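Local coordinates for protein 4-alpha-glucanotransferase (Corynebacterium glutamicum, PDB 5B68) that is an amylomaltase of the 4-alpha-glucanotransferase family, with a TIM-barrel domain joined to an N-terminal beta sandwich, at residues S175-V180 with G378-I383; A213-I218 with L645-L650. One frame throughout, in Å; residues are numbered along the deposited sequence.

In the fold
Both contacts lie at the N-terminal end of the strands of the TIM barrel, their centres about 7 Å apart, and each joins strands that are next neighbours but one. Contact 1 spans from strand 177-182 to the turn leading into strand 382-387, with strand 215-218 between them. Contact 2 spans from strand 215-218 to strand 645-649, with strand 177-182 between them. Their chemistry follows their place. Contact 1 is at the surface and polar: R177 meets S380 across the segments, with S175 and a bound sulfate holding the arginine. Contact 2 is buried in the barrel interior and mostly apolar. D214 connects them, since its carboxylate takes up both R177 and the backbone of S380.

Contact 1 (S175-V180 with G378-I383); sequences SPRSGV and GMSIGI. With SO4 (sulfate ion), chain H.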
ATOM      1  N   SER A 175     -11.519 -22.864  -1.822  1.00 25.08           N
ATOM      2  CA  SER A 175     -10.285 -23.620  -1.724  1.00 26.70           C
ATOM      3  C   SER A 175      -9.260 -22.862  -0.871  1.00 22.76           C
ATOM      4  O   SER A 175      -8.336 -22.275  -1.383  1.00 23.77           O
ATOM      5  CB  SER A 175      -9.746 -23.926  -3.125  1.00 24.96           C
ATOM      6  OG  SER A 175      -8.576 -24.694  -3.080  1.00 26.17           O
ATOM      7  N   PRO A 176      -9.425 -22.869   0.448  1.00 23.38           N
ATOM      8  CA  PRO A 176      -8.553 -22.056   1.298  1.00 21.41           C
ATOM      9  C   PRO A 176      -7.097 -22.478   1.245  1.00 21.59           C
ATOM     10  O   PRO A 176      -6.796 -23.641   1.223  1.00 23.00           O
ATOM     11  CB  PRO A 176      -9.127 -22.261   2.702  1.00 22.82           C
ATOM     12  CG  PRO A 176     -10.537 -22.622   2.464  1.00 23.47           C
ATOM     13  CD  PRO A 176     -10.514 -23.463   1.230  1.00 23.54           C
ATOM     14  N   ARG A 177      -6.214 -21.500   1.250  1.00 19.29           N
ATOM     15  CA  ARG A 177      -4.793 -21.723   1.106  1.00 17.76           C
ATOM     16  C   ARG A 177      -4.005 -21.003   2.186  1.00 18.71           C
ATOM     17  O   ARG A 177      -4.524 -20.167   2.891  1.00 20.00           O
ATOM     18  CB  ARG A 177      -4.274 -21.233  -0.238  1.00 19.11           C
ATOM     19  CG  ARG A 177      -5.042 -21.718  -1.429  1.00 20.76           C
ATOM     20  CD  ARG A 177      -5.038 -23.226  -1.583  1.00 22.73           C
ATOM     21  NE  ARG A 177      -5.892 -23.562  -2.699  1.00 22.83           N
ATOM     22  CZ  ARG A 177      -5.498 -23.564  -3.954  1.00 25.98           C
ATOM     23  NH1 ARG A 177      -4.243 -23.307  -4.245  1.00 27.28           N
ATOM     24  NH2 ARG A 177      -6.355 -23.834  -4.909  1.00 28.18           N
ATOM     25  N   SER A 178      -2.736 -21.356   2.282  1.00 18.86           N
ATOM     26  CA  SER A 178      -1.821 -20.668   3.205  1.00 18.67           C
ATOM     27  C   SER A 178      -0.734 -20.010   2.426  1.00 18.27           C
ATOM     28  O   SER A 178      -0.468 -20.388   1.277  1.00 21.14           O
ATOM     29  CB  SER A 178      -1.175 -21.611   4.224  1.00 21.22           C
ATOM     30  OG  SER A 178      -0.241 -22.473   3.596  1.00 23.14           O
ATOM     31  N   GLY A 179      -0.041 -19.104   3.088  1.00 17.46           N
ATOM     32  CA  GLY A 179       1.163 -18.476   2.558  1.00 18.43           C
ATOM     33  C   GLY A 179       2.061 -18.030   3.664  1.00 19.61           C
ATOM     34  O   GLY A 179       1.799 -18.372   4.799  1.00 19.76           O
ATOM     35  N   VAL A 180       3.141 -17.322   3.304  1.00 17.13           N
ATOM     36  CA  VAL A 180       4.166 -16.911   4.180  1.00 18.06           C
ATOM     37  C   VAL A 180       4.367 -15.413   3.948  1.00 17.96           C
ATOM     38  O   VAL A 180       4.287 -14.935   2.792  1.00 17.92           O
ATOM     39  CB  VAL A 180       5.519 -17.626   3.864  1.00 19.05           C
ATOM     40  CG1 VAL A 180       6.667 -17.035   4.684  1.00 18.67           C
ATOM     41  CG2 VAL A 180       5.423 -19.163   4.073  1.00 20.13           C
ATOM     42  N   GLY A 378       4.990 -23.876  -7.945  1.00 23.20           N
ATOM     43  CA  GLY A 378       3.657 -24.347  -7.577  1.00 23.82           C
ATOM     44  C   GLY A 378       2.731 -23.364  -6.900  1.00 25.36           C
ATOM     45  O   GLY A 378       1.586 -23.707  -6.563  1.00 23.72           O
ATOM     46  N   MET A 379       3.178 -22.143  -6.642  1.00 22.87           N
ATOM     47  CA  MET A 379       2.288 -21.194  -5.991  1.00 21.36           C
ATOM     48  C   MET A 379       1.118 -20.797  -6.892  1.00 20.54           C
ATOM     49  O   MET A 379       1.311 -20.401  -8.019  1.00 20.89           O
ATOM     50  CB  MET A 379       3.049 -19.939  -5.581  1.00 20.70           C
ATOM     51  CG  MET A 379       4.075 -20.138  -4.495  1.00 19.65           C
ATOM     52  SD  MET A 379       4.524 -18.597  -3.696  1.00 22.42           S
ATOM     53  CE  MET A 379       5.161 -19.190  -2.137  1.00 19.54           C
ATOM     54  N   SER A 380      -0.090 -20.896  -6.355  1.00 19.99           N
ATOM     55  CA  SER A 380      -1.302 -20.436  -7.012  1.00 20.26           C
ATOM     56  C   SER A 380      -1.396 -18.914  -7.166  1.00 21.54           C
ATOM     57  O   SER A 380      -1.962 -18.412  -8.120  1.00 20.53           O
ATOM     58  CB  SER A 380      -2.550 -21.022  -6.360  1.00 22.68           C
ATOM     59  OG  SER A 380      -2.865 -20.376  -5.167  1.00 23.94           O
ATOM     60  N   ILE A 381      -0.900 -18.211  -6.161  1.00 20.52           N
ATOM     61  CA  ILE A 381      -0.881 -16.762  -6.164  1.00 19.90           C
ATOM     62  C   ILE A 381       0.486 -16.187  -6.510  1.00 19.99           C
ATOM     63  O   ILE A 381       0.600 -15.414  -7.419  1.00 19.77           O
ATOM     64  CB  ILE A 381      -1.328 -16.237  -4.790  1.00 20.42           C
ATOM     65  CG1 ILE A 381      -2.781 -16.604  -4.564  1.00 21.00           C
ATOM     66  CG2 ILE A 381      -1.140 -14.747  -4.657  1.00 20.84           C
ATOM     67  CD1 ILE A 381      -3.171 -16.639  -3.115  1.00 20.92           C
ATOM     68  N   GLY A 382       1.525 -16.638  -5.830  1.00 20.84           N
ATOM     69  CA  GLY A 382       2.832 -16.050  -6.030  1.00 18.11           C
ATOM     70  C   GLY A 382       3.163 -14.928  -5.069  1.00 17.92           C
ATOM     71  O   GLY A 382       2.781 -14.951  -3.933  1.00 17.36           O
ATOM     72  N   ILE A 383       3.950 -13.977  -5.530  1.00 17.35           N
ATOM     73  CA  ILE A 383       4.262 -12.833  -4.718  1.00 18.21           C
ATOM     74  C   ILE A 383       2.987 -12.047  -4.474  1.00 20.95           C
ATOM     75  O   ILE A 383       2.237 -11.799  -5.392  1.00 19.55           O
ATOM     76  CB  ILE A 383       5.280 -11.917  -5.411  1.00 19.69           C
ATOM     77  CG1 ILE A 383       6.513 -12.715  -5.843  1.00 22.00           C
ATOM     78  CG2 ILE A 383       5.652 -10.765  -4.498  1.00 19.11           C
ATOM     79  CD1 ILE A 383       7.057 -13.610  -4.771  1.00 26.86           C
TER
HETATM   80  S   SO4 H 807      -4.558 -23.943  -8.332  1.00 52.98           S
HETATM   81  O1  SO4 H 807      -5.451 -24.876  -9.063  1.00 70.91           O
HETATM   82  O2  SO4 H 807      -3.684 -23.142  -9.244  1.00 51.66           O
HETATM   83  O3  SO4 H 807      -5.425 -23.036  -7.556  1.00 67.61           O
HETATM   84  O4  SO4 H 807      -3.689 -24.742  -7.436  1.00 49.61           O
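S175 OG is gripped twice by R177, the arginine that also reaches across to S380. R177 NE donates a hydrogen bond of 2.9 Å to S175 OG and R177 NH2 donates one of 3.0 Å to the same oxygen, a side-on hold from within the guanidinium plane, with the oxygen only 9° out of it. The setting is the N-terminal rim of the TIM barrel: R177 opens strand 177-182, while S380 sits in the turn that follows helix 349-376 and leads into strand 382-387. G378 ends that helix in a Schellman motif, whose positive phi suits glycine.

CG of R177 is anti to the carbonyl carbon, and the chain bends at chi2 (-61°), which turns the edge that carries NE and NH2 back to S175 and brings NH1 near S380. R177 NH1 and S380 OG are 3.4 Å apart, but the angle is too poor for a hydrogen bond, and the two groups meet obliquely. Each has a better partner: NH1 forms a salt bridge with D214 OD2, and S380 OG bonds to Y172 OH. D214 OD1 accepts S380 N as well, so one carboxylate ties both segments together. Arginine suits this place because its several N-H groups serve a serine, a carboxylate and an anion at once; serine suits its own because a short hydroxyl pairs with Y172 while the backbone N-H reaches D214. The anion is a sulfate, probably from the crystallisation liquor and also bound by K171 NZ; its O3 accepts a fairly straight bond (156°) from R177 NH2 at 2.9 Å.

Contact 2 (A213-I218 with L645-L650); sequences ADFLLI and LTCVCL
F215 projects from strand 215-218 toward strand 645-649 and meets L645, T646 and C647 in turn, inside the TIM barrel. The strand axes run 8.6 Å apart at closest approach with 63° between their directions, too far for a direct backbone pair, because strand 177-182 lies between them; the large ring of phenylalanine spans the distance.

One apolar contact is with L645. Ring and leucine cross obliquely, F215 CE2 coming 4.2 Å from L645 CD2, and L554 of strand 553-556 packs against both residues. The CB of F215 already points toward strand 645-649, and chi1 (64°) then places the ring beside L645 to C647.

The contact with C647 is both apolar and sulfur-aromatic. C647 SG lies 3.9 Å from F215 CE1 and 5.1 Å from the ring centroid, obliquely, 72° off the ring normal; a short, polarisable sulfur suits a place beside an aromatic ring.

The remaining contact is with the backbone. T646 turns its side chain away, where OG1 makes a weak hydrogen bond to R177 O, and offers its carbonyl instead: T646 O sits 3.4 Å from F215 CZ.

No hydrogen bond joins the two segments directly, so this part of the barrel interior is held mainly by van der Waals packing, probably with a small electrostatic share from the sulfur and the T646 carbonyl, whose polar O is tolerated there because it takes part in backbone pairing with G179.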
ATOM      1  N   ALA A 213       3.130 -23.387   0.749  1.00 20.97           N
ATOM      2  CA  ALA A 213       2.736 -22.008   0.642  1.00 19.24           C
ATOM      3  C   ALA A 213       2.261 -21.697  -0.765  1.00 17.93           C
ATOM      4  O   ALA A 213       2.945 -22.060  -1.720  1.00 19.60           O
ATOM      5  CB  ALA A 213       3.925 -21.119   1.002  1.00 20.03           C
ATOM      6  N   ASP A 214       1.146 -20.971  -0.885  1.00 16.80           N
ATOM      7  CA  ASP A 214       0.621 -20.522  -2.189  1.00 17.51           C
ATOM      8  C   ASP A 214       0.904 -19.023  -2.487  1.00 18.68           C
ATOM      9  O   ASP A 214       0.708 -18.600  -3.656  1.00 18.93           O
ATOM     10  CB  ASP A 214      -0.860 -20.826  -2.326  1.00 19.95           C
ATOM     11  CG  ASP A 214      -1.104 -22.223  -2.917  1.00 22.72           C
ATOM     12  OD1 ASP A 214      -0.438 -22.531  -3.917  1.00 20.66           O
ATOM     13  OD2 ASP A 214      -1.883 -23.019  -2.313  1.00 21.53           O
ATOM     14  N   PHE A 215       1.394 -18.287  -1.503  1.00 19.09           N
ATOM     15  CA  PHE A 215       1.840 -16.937  -1.741  1.00 16.95           C
ATOM     16  C   PHE A 215       2.987 -16.570  -0.829  1.00 19.25           C
ATOM     17  O   PHE A 215       3.171 -17.178   0.191  1.00 17.94           O
ATOM     18  CB  PHE A 215       0.690 -15.950  -1.590  1.00 16.92           C
ATOM     19  CG  PHE A 215       0.120 -15.884  -0.220  1.00 16.97           C
ATOM     20  CD1 PHE A 215       0.642 -15.024   0.702  1.00 18.58           C
ATOM     21  CD2 PHE A 215      -0.953 -16.653   0.136  1.00 18.01           C
ATOM     22  CE1 PHE A 215       0.126 -14.949   1.961  1.00 19.77           C
ATOM     23  CE2 PHE A 215      -1.477 -16.580   1.397  1.00 17.86           C
ATOM     24  CZ  PHE A 215      -0.944 -15.729   2.307  1.00 18.22           C
ATOM     25  N   LEU A 216       3.746 -15.567  -1.237  1.00 17.88           N
ATOM     26  CA  LEU A 216       4.743 -14.952  -0.401  1.00 17.59           C
ATOM     27  C   LEU A 216       4.435 -13.442  -0.328  1.00 19.90           C
ATOM     28  O   LEU A 216       4.628 -12.705  -1.284  1.00 17.43           O
ATOM     29  CB  LEU A 216       6.145 -15.174  -0.956  1.00 19.54           C
ATOM     30  CG  LEU A 216       7.254 -14.559  -0.147  1.00 18.71           C
ATOM     31  CD1 LEU A 216       7.402 -15.243   1.207  1.00 19.57           C
ATOM     32  CD2 LEU A 216       8.525 -14.636  -0.949  1.00 20.23           C
ATOM     33  N   LEU A 217       3.891 -13.045   0.812  1.00 17.22           N
ATOM     34  CA  LEU A 217       3.554 -11.626   1.082  1.00 17.82           C
ATOM     35  C   LEU A 217       4.796 -10.971   1.543  1.00 18.11           C
ATOM     36  O   LEU A 217       5.467 -11.451   2.477  1.00 17.18           O
ATOM     37  CB  LEU A 217       2.436 -11.523   2.138  1.00 17.95           C
ATOM     38  CG  LEU A 217       2.087 -10.209   2.785  1.00 18.63           C
ATOM     39  CD1 LEU A 217       1.610  -9.209   1.724  1.00 17.43           C
ATOM     40  CD2 LEU A 217       0.971 -10.316   3.784  1.00 18.67           C
ATOM     41  N   ILE A 218       5.084  -9.822   0.960  1.00 19.30           N
ATOM     42  CA  ILE A 218       6.226  -9.034   1.296  1.00 17.78           C
ATOM     43  C   ILE A 218       5.894  -7.581   1.676  1.00 19.70           C
ATOM     44  O   ILE A 218       4.756  -7.111   1.605  1.00 19.13           O
ATOM     45  CB  ILE A 218       7.318  -9.098   0.205  1.00 18.51           C
ATOM     46  CG1 ILE A 218       6.785  -8.499  -1.118  1.00 19.96           C
ATOM     47  CG2 ILE A 218       7.780 -10.540   0.015  1.00 19.99           C
ATOM     48  CD1 ILE A 218       7.821  -8.316  -2.177  1.00 21.69           C
ATOM     49  N   LEU A 645      -7.669 -17.243   3.272  1.00 19.86           N
ATOM     50  CA  LEU A 645      -6.240 -17.273   3.268  1.00 18.44           C
ATOM     51  C   LEU A 645      -5.684 -17.112   4.667  1.00 16.90           C
ATOM     52  O   LEU A 645      -6.177 -16.316   5.470  1.00 19.13           O
ATOM     53  CB  LEU A 645      -5.663 -16.175   2.386  1.00 19.72           C
ATOM     54  CG  LEU A 645      -5.999 -16.248   0.908  1.00 17.70           C
ATOM     55  CD1 LEU A 645      -5.504 -14.937   0.247  1.00 21.64           C
ATOM     56  CD2 LEU A 645      -5.398 -17.431   0.189  1.00 19.36           C
ATOM     57  N   THR A 646      -4.608 -17.854   4.943  1.00 17.12           N
ATOM     58  CA  THR A 646      -3.857 -17.725   6.221  1.00 17.42           C
ATOM     59  C   THR A 646      -2.412 -17.427   5.913  1.00 19.93           C
ATOM     60  O   THR A 646      -1.941 -17.783   4.862  1.00 20.26           O
ATOM     61  CB  THR A 646      -3.946 -19.011   7.057  1.00 19.77           C
ATOM     62  OG1 THR A 646      -3.528 -20.093   6.241  1.00 19.50           O
ATOM     63  CG2 THR A 646      -5.306 -19.210   7.500  1.00 18.49           C
ATOM     64  N   CYS A 647      -1.691 -16.826   6.839  1.00 20.90           N
ATOM     65  CA  CYS A 647      -0.352 -16.396   6.570  1.00 24.26           C
ATOM     66  C   CYS A 647       0.493 -16.717   7.755  1.00 22.02           C
ATOM     67  O   CYS A 647       0.091 -16.389   8.887  1.00 23.55           O
ATOM     68  CB  CYS A 647      -0.270 -14.870   6.276  1.00 30.44           C
ATOM     69  SG  CYS A 647       1.377 -14.469   5.612  1.00 34.74           S
ATOM     70  N   VAL A 648       1.583 -17.450   7.483  1.00 19.84           N
ATOM     71  CA  VAL A 648       2.593 -17.813   8.467  1.00 21.31           C
ATOM     72  C   VAL A 648       3.660 -16.774   8.270  1.00 20.86           C
ATOM     73  O   VAL A 648       4.144 -16.618   7.164  1.00 20.08           O
ATOM     74  CB  VAL A 648       3.203 -19.220   8.173  1.00 20.95           C
ATOM     75  CG1 VAL A 648       4.316 -19.573   9.165  1.00 24.94           C
ATOM     76  CG2 VAL A 648       2.124 -20.252   8.081  1.00 23.50           C
ATOM     77  N   CYS A 649       4.017 -16.078   9.322  1.00 18.79           N
ATOM     78  CA  CYS A 649       5.169 -15.196   9.274  1.00 22.73           C
ATOM     79  C   CYS A 649       6.474 -15.977   9.357  1.00 20.82           C
ATOM     80  O   CYS A 649       6.672 -16.820  10.224  1.00 20.39           O
ATOM     81  CB  CYS A 649       5.099 -14.121  10.335  1.00 22.57           C
ATOM     82  SG  CYS A 649       3.677 -12.958  10.152  1.00 26.56           S
ATOM     83  N   LEU A 650       7.399 -15.646   8.437  1.00 18.91           N
ATOM     84  CA  LEU A 650       8.633 -16.337   8.294  1.00 19.49           C
ATOM     85  C   LEU A 650       9.392 -16.280   9.613  1.00 20.81           C
ATOM     86  O   LEU A 650      10.065 -17.261   9.993  1.00 21.93           O
ATOM     87  CB  LEU A 650       9.523 -15.717   7.167  1.00 18.27           C
ATOM     88  CG  LEU A 650      10.844 -16.439   6.908  1.00 19.03           C
ATOM     89  CD1 LEU A 650      10.544 -17.858   6.401  1.00 20.94           C
ATOM     90  CD2 LEU A 650      11.729 -15.649   5.910  1.00 19.22           C
TER